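CptN Toxin (PDB 4RMO) acts as the toxin of a type III toxin-antitoxin system linked to bacteriophage resistance, probably an endoribonuclease held inactive by its own RNA pseudoknot antitoxin. Local coordinates at residues N70-K78 against A118-V129. Sequence-based numbering, arbitrary orientation.
Sequences NCDIIHIVK and AAKEIEQKARKV. With nucleotides of chain B.
Strand 75-78 runs nearly antiparallel to helix 118-129, their axes making 165° and coming within 10.2 Å, and the backbones draw closest where D72, in the loop before the strand, meets K125. K125 shows how one lysine can tie a loop to a helix: its extended chain crosses the D72 side chain at about a right angle and brings NZ to the carbonyl O of C71 at 2.7 Å, somewhat tilted from the carbonyl plane. The same NZ donates to ND1 of H75 (3.1 Å), tilted 23° from the ring plane, and to a water that in turn donates to OE2 of E121. The bond to ND1 limits rotation of the H75 ring, whose CG lies anti to the backbone N (chi1 -175°); beside it, CD2 rests on CG1 of I122 at 3.4 Å. Beyond H75, V77 packs its methyls against A118 CB and I122 CD1. At the other end, K128 NZ forms a salt bridge with D72 OD2 (2.9 Å), arriving from above the carboxylate plane. That oxygen also accepts an almost linear bond from N3 of U6 of chain B (2.6 Å), while the backbone N of D72 donates to O4 of the base and K128 NZ reaches O2 weakly. Contacts to O4, N3 and O2 match the Watson-Crick edge of uracil, consistent with base-specific recognition at a protein-RNA interface, here where the loop leading into the antiparallel sheet meets helix 116-134.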
loop_
_atom_site.group_PDB
_atom_site.type_symbol
_atom_site.label_atom_id
_atom_site.label_comp_id
_atom_site.label_asym_id
_atom_site.label_seq_id
_atom_site.Cartn_x
_atom_site.Cartn_y
_atom_site.Cartn_z
ATOM N N ASN A 70 0.140 9.423 17.248
ATOM C CA ASN A 70 0.609 10.207 16.100
ATOM C C ASN A 70 0.434 11.705 16.309
ATOM O O ASN A 70 -0.561 12.144 16.913
ATOM C CB ASN A 70 -0.169 9.832 14.831
ATOM C CG ASN A 70 0.388 8.602 14.165
ATOM O OD1 ASN A 70 1.532 8.205 14.406
ATOM N ND2 ASN A 70 -0.421 7.981 13.328
ATOM N N CYS A 71 1.377 12.502 15.784
ATOM C CA CYS A 71 1.205 13.965 15.720
ATOM C C CYS A 71 0.710 14.315 14.329
ATOM O O CYS A 71 1.429 14.091 13.363
ATOM C CB CYS A 71 2.519 14.673 15.982
ATOM S SG CYS A 71 2.344 16.473 16.087
ATOM N N ASP A 72 -0.505 14.845 14.218
ATOM C CA ASP A 72 -1.017 15.283 12.912
ATOM C C ASP A 72 -0.758 16.763 12.628
ATOM O O ASP A 72 -0.826 17.168 11.510
ATOM C CB ASP A 72 -2.514 15.044 12.829
ATOM C CG ASP A 72 -2.904 13.618 13.266
ATOM O OD1 ASP A 72 -2.705 12.678 12.482
ATOM O OD2 ASP A 72 -3.382 13.459 14.426
ATOM N N ILE A 73 -0.551 17.563 13.671
ATOM C CA ILE A 73 -0.488 19.001 13.523
ATOM C C ILE A 73 0.903 19.488 13.040
ATOM O O ILE A 73 1.025 20.592 12.512
ATOM C CB ILE A 73 -0.864 19.742 14.833
ATOM C CG1 ILE A 73 -0.083 19.249 16.027
ATOM C CG2 ILE A 73 -2.337 19.569 15.099
ATOM C CD1 ILE A 73 -0.204 20.154 17.233
ATOM N N ILE A 74 1.909 18.641 13.206
ATOM C CA ILE A 74 3.250 18.874 12.726
ATOM C C ILE A 74 3.826 17.594 12.189
ATOM O O ILE A 74 3.704 16.515 12.808
ATOM C CB ILE A 74 4.107 19.352 13.858
ATOM C CG1 ILE A 74 3.748 20.796 14.163
ATOM C CG2 ILE A 74 5.573 19.308 13.487
ATOM C CD1 ILE A 74 3.891 21.052 15.615
ATOM N N HIS A 75 4.442 17.689 11.027
ATOM C CA HIS A 75 5.127 16.544 10.425
ATOM C C HIS A 75 6.491 17.024 9.923
ATOM O O HIS A 75 6.604 18.051 9.231
ATOM C CB HIS A 75 4.286 16.010 9.287
ATOM C CG HIS A 75 4.825 14.759 8.675
ATOM N ND1 HIS A 75 4.726 13.525 9.283
ATOM C CD2 HIS A 75 5.454 14.545 7.505
ATOM C CE1 HIS A 75 5.309 12.612 8.529
ATOM N NE2 HIS A 75 5.764 13.209 7.444
ATOM N N ILE A 76 7.517 16.292 10.298
ATOM C CA ILE A 76 8.895 16.643 9.996
ATOM C C ILE A 76 9.437 15.609 9.044
ATOM O O ILE A 76 9.352 14.405 9.292
ATOM C CB ILE A 76 9.743 16.684 11.271
ATOM C CG1 ILE A 76 9.306 17.872 12.118
ATOM C CG2 ILE A 76 11.211 16.837 10.933
ATOM C CD1 ILE A 76 9.881 17.880 13.499
ATOM N N VAL A 77 9.942 16.066 7.922
ATOM C CA VAL A 77 10.521 15.178 6.958
ATOM C C VAL A 77 11.658 15.864 6.200
ATOM O O VAL A 77 11.700 17.094 6.054
ATOM C CB VAL A 77 9.434 14.662 5.993
ATOM C CG1 VAL A 77 8.917 15.760 5.093
ATOM C CG2 VAL A 77 9.949 13.502 5.151
ATOM N N LYS A 78 12.602 15.058 5.739
ATOM C CA LYS A 78 13.732 15.534 4.961
ATOM C C LYS A 78 13.224 15.791 3.561
ATOM O O LYS A 78 12.703 14.878 2.910
ATOM C CB LYS A 78 14.821 14.454 4.953
ATOM C CG LYS A 78 16.237 14.953 5.053
ATOM C CD LYS A 78 17.254 13.808 5.119
ATOM C CE LYS A 78 17.339 13.304 6.549
ATOM N NZ LYS A 78 18.369 12.272 6.834
ATOM N N ALA A 118 5.523 10.180 1.584
ATOM C CA ALA A 118 5.541 11.285 2.547
ATOM C C ALA A 118 4.379 12.227 2.202
ATOM O O ALA A 118 3.671 12.668 3.097
ATOM C CB ALA A 118 6.854 12.032 2.527
ATOM N N ALA A 119 4.173 12.501 0.923
ATOM C CA ALA A 119 3.085 13.345 0.527
ATOM C C ALA A 119 1.761 12.786 1.018
ATOM O O ALA A 119 0.873 13.538 1.452
ATOM C CB ALA A 119 3.046 13.491 -0.987
ATOM N N LYS A 120 1.593 11.470 0.871
ATOM C CA LYS A 120 0.354 10.805 1.252
ATOM C C LYS A 120 0.113 10.909 2.742
ATOM O O LYS A 120 -0.986 11.218 3.184
ATOM C CB LYS A 120 0.375 9.346 0.809
ATOM C CG LYS A 120 -0.856 8.578 1.195
ATOM C CD LYS A 120 -0.754 7.121 0.740
ATOM C CE LYS A 120 -1.533 6.194 1.672
ATOM N NZ LYS A 120 -1.793 4.876 1.041
ATOM N N GLU A 121 1.151 10.731 3.528
ATOM C CA GLU A 121 0.985 10.856 4.957
ATOM C C GLU A 121 0.599 12.301 5.350
ATOM O O GLU A 121 -0.161 12.520 6.289
ATOM C CB GLU A 121 2.262 10.419 5.662
ATOM C CG GLU A 121 2.011 9.883 7.056
ATOM C CD GLU A 121 3.280 9.534 7.827
ATOM O OE1 GLU A 121 4.364 9.341 7.187
ATOM O OE2 GLU A 121 3.185 9.493 9.079
ATOM N N ILE A 122 1.203 13.278 4.689
ATOM C CA ILE A 122 0.964 14.675 4.981
ATOM C C ILE A 122 -0.462 15.033 4.563
ATOM O O ILE A 122 -1.151 15.740 5.275
ATOM C CB ILE A 122 1.999 15.608 4.303
ATOM C CG1 ILE A 122 3.304 15.585 5.142
ATOM C CG2 ILE A 122 1.498 17.053 4.238
ATOM C CD1 ILE A 122 4.520 16.066 4.402
ATOM N N GLU A 123 -0.891 14.548 3.418
ATOM C CA GLU A 123 -2.237 14.796 2.950
ATOM C C GLU A 123 -3.267 14.249 3.981
ATOM O O GLU A 123 -4.258 14.914 4.294
ATOM C CB GLU A 123 -2.440 14.243 1.518
ATOM C CG GLU A 123 -2.376 15.325 0.383
ATOM C CD GLU A 123 -0.964 15.805 -0.183
ATOM O OE1 GLU A 123 0.129 15.923 0.529
ATOM O OE2 GLU A 123 -0.978 16.134 -1.412
ATOM N N GLN A 124 -3.014 13.070 4.520
ATOM C CA GLN A 124 -3.949 12.507 5.489
ATOM C C GLN A 124 -3.984 13.334 6.723
ATOM O O GLN A 124 -5.062 13.526 7.312
ATOM C CB GLN A 124 -3.626 11.047 5.845
ATOM C CG GLN A 124 -4.019 10.088 4.709
ATOM C CD GLN A 124 -3.590 8.620 4.947
ATOM O OE1 GLN A 124 -3.160 8.244 6.046
ATOM N NE2 GLN A 124 -3.757 7.790 3.920
ATOM N N LYS A 125 -2.825 13.765 7.169
ATOM C CA LYS A 125 -2.764 14.538 8.390
ATOM C C LYS A 125 -3.516 15.838 8.187
ATOM O O LYS A 125 -4.208 16.306 9.082
ATOM C CB LYS A 125 -1.317 14.766 8.785
ATOM C CG LYS A 125 -0.707 13.546 9.401
ATOM C CD LYS A 125 0.729 13.750 9.811
ATOM C CE LYS A 125 1.345 12.466 10.355
ATOM N NZ LYS A 125 2.480 12.787 11.243
ATOM N N ALA A 126 -3.405 16.394 6.993
ATOM C CA ALA A 126 -3.987 17.674 6.691
ATOM C C ALA A 126 -5.492 17.604 6.615
ATOM O O ALA A 126 -6.179 18.567 6.961
ATOM C CB ALA A 126 -3.438 18.196 5.372
ATOM N N ARG A 127 -6.008 16.508 6.091
ATOM C CA ARG A 127 -7.464 16.325 6.008
ATOM C C ARG A 127 -8.049 16.207 7.388
ATOM O O ARG A 127 -9.112 16.727 7.671
ATOM C CB ARG A 127 -7.784 15.091 5.200
ATOM C CG ARG A 127 -7.571 15.316 3.717
ATOM C CD ARG A 127 -8.014 14.093 2.866
ATOM N NE ARG A 127 -7.652 14.331 1.468
ATOM C CZ ARG A 127 -8.237 15.224 0.677
ATOM N NH1 ARG A 127 -9.265 15.958 1.091
ATOM N NH2 ARG A 127 -7.786 15.392 -0.556
ATOM N N LYS A 128 -7.346 15.489 8.250
ATOM C CA LYS A 128 -7.745 15.350 9.604
ATOM C C LYS A 128 -7.698 16.714 10.348
ATOM O O LYS A 128 -8.645 17.096 11.036
ATOM C CB LYS A 128 -6.826 14.374 10.300
ATOM C CG LYS A 128 -7.196 14.134 11.734
ATOM C CD LYS A 128 -6.434 12.987 12.367
ATOM C CE LYS A 128 -6.738 12.919 13.872
ATOM N NZ LYS A 128 -5.858 11.981 14.648
ATOM N N VAL A 129 -6.586 17.424 10.222
ATOM C CA VAL A 129 -6.448 18.676 10.902
ATOM C C VAL A 129 -7.511 19.675 10.420
ATOM O O VAL A 129 -8.137 20.362 11.217
ATOM C CB VAL A 129 -5.054 19.259 10.716
ATOM C CG1 VAL A 129 -5.063 20.743 11.037
ATOM C CG2 VAL A 129 -4.072 18.519 11.592
ATOM P P U B 6 -5.654 17.962 22.898
ATOM O OP1 U B 6 -6.597 17.095 23.635
ATOM O OP2 U B 6 -4.196 17.727 23.019
ATOM O "O5'" U B 6 -6.118 17.932 21.375
ATOM C "C5'" U B 6 -7.497 18.169 21.036
ATOM C "C4'" U B 6 -8.029 17.026 20.201
ATOM O "O4'" U B 6 -7.248 16.950 18.963
ATOM C "C3'" U B 6 -7.942 15.626 20.818
ATOM O "O3'" U B 6 -9.007 14.836 20.291
ATOM C "C2'" U B 6 -6.639 15.100 20.231
ATOM O "O2'" U B 6 -6.523 13.697 20.285
ATOM C "C1'" U B 6 -6.729 15.651 18.807
ATOM N N1 U B 6 -5.432 15.737 18.121
ATOM C C2 U B 6 -5.200 14.887 17.060
ATOM O O2 U B 6 -6.066 14.180 16.579
ATOM N N3 U B 6 -3.948 14.980 16.509
ATOM C C4 U B 6 -2.909 15.782 16.928
ATOM O O4 U B 6 -1.841 15.765 16.313
ATOM C C5 U B 6 -3.216 16.603 18.054
ATOM C C6 U B 6 -4.435 16.543 18.605
ATOM P P U B 26 -12.685 14.651 3.241
ATOM O OP1 U B 26 -12.993 15.177 1.889
ATOM O OP2 U B 26 -11.345 14.826 3.868
ATOM O "O5'" U B 26 -13.642 15.240 4.381
ATOM C "C5'" U B 26 -15.086 15.307 4.190
ATOM C "C4'" U B 26 -15.715 16.029 5.355
ATOM O "O4'" U B 26 -15.337 15.350 6.589
ATOM C "C3'" U B 26 -15.287 17.482 5.528
ATOM O "O3'" U B 26 -16.368 18.204 6.079
ATOM C "C2'" U B 26 -14.188 17.381 6.584
ATOM O "O2'" U B 26 -13.957 18.531 7.367
ATOM C "C1'" U B 26 -14.724 16.257 7.475
ATOM N N1 U B 26 -13.662 15.545 8.201
ATOM C C2 U B 26 -13.641 15.637 9.571
ATOM O O2 U B 26 -14.461 16.286 10.200
ATOM N N3 U B 26 -12.603 14.976 10.178
ATOM C C4 U B 26 -11.606 14.245 9.563
ATOM O O4 U B 26 -10.743 13.690 10.251
ATOM C C5 U B 26 -11.719 14.167 8.149
ATOM C C6 U B 26 -12.700 14.831 7.527
ATOM P P G B 24 -5.609 4.729 6.666
ATOM O OP1 G B 24 -4.404 4.240 5.955
ATOM O OP2 G B 24 -5.520 5.150 8.092
ATOM O "O5'" G B 24 -6.248 6.070 6.102
ATOM C "C5'" G B 24 -6.845 6.164 4.825
ATOM C "C4'" G B 24 -8.356 6.281 4.940
ATOM O "O4'" G B 24 -8.875 5.621 6.133
ATOM C "C3'" G B 24 -8.998 7.651 5.032
ATOM O "O3'" G B 24 -9.031 8.351 3.802
ATOM C "C2'" G B 24 -10.424 7.258 5.389
ATOM O "O2'" G B 24 -11.028 6.685 4.253
ATOM C "C1'" G B 24 -10.181 6.125 6.389
ATOM N N9 G B 24 -10.275 6.479 7.801
ATOM C C8 G B 24 -9.302 6.345 8.763
ATOM N N7 G B 24 -9.699 6.717 9.949
ATOM C C5 G B 24 -11.028 7.079 9.768
ATOM C C6 G B 24 -11.986 7.567 10.698
ATOM O O6 G B 24 -11.857 7.752 11.911
ATOM N N1 G B 24 -13.199 7.850 10.080
ATOM C C2 G B 24 -13.465 7.669 8.747
ATOM N N2 G B 24 -14.689 8.001 8.340
ATOM N N3 G B 24 -12.574 7.246 7.863
ATOM C C4 G B 24 -11.389 6.962 8.442
HETATM O O HOH W 1 3.307 10.150 12.212
#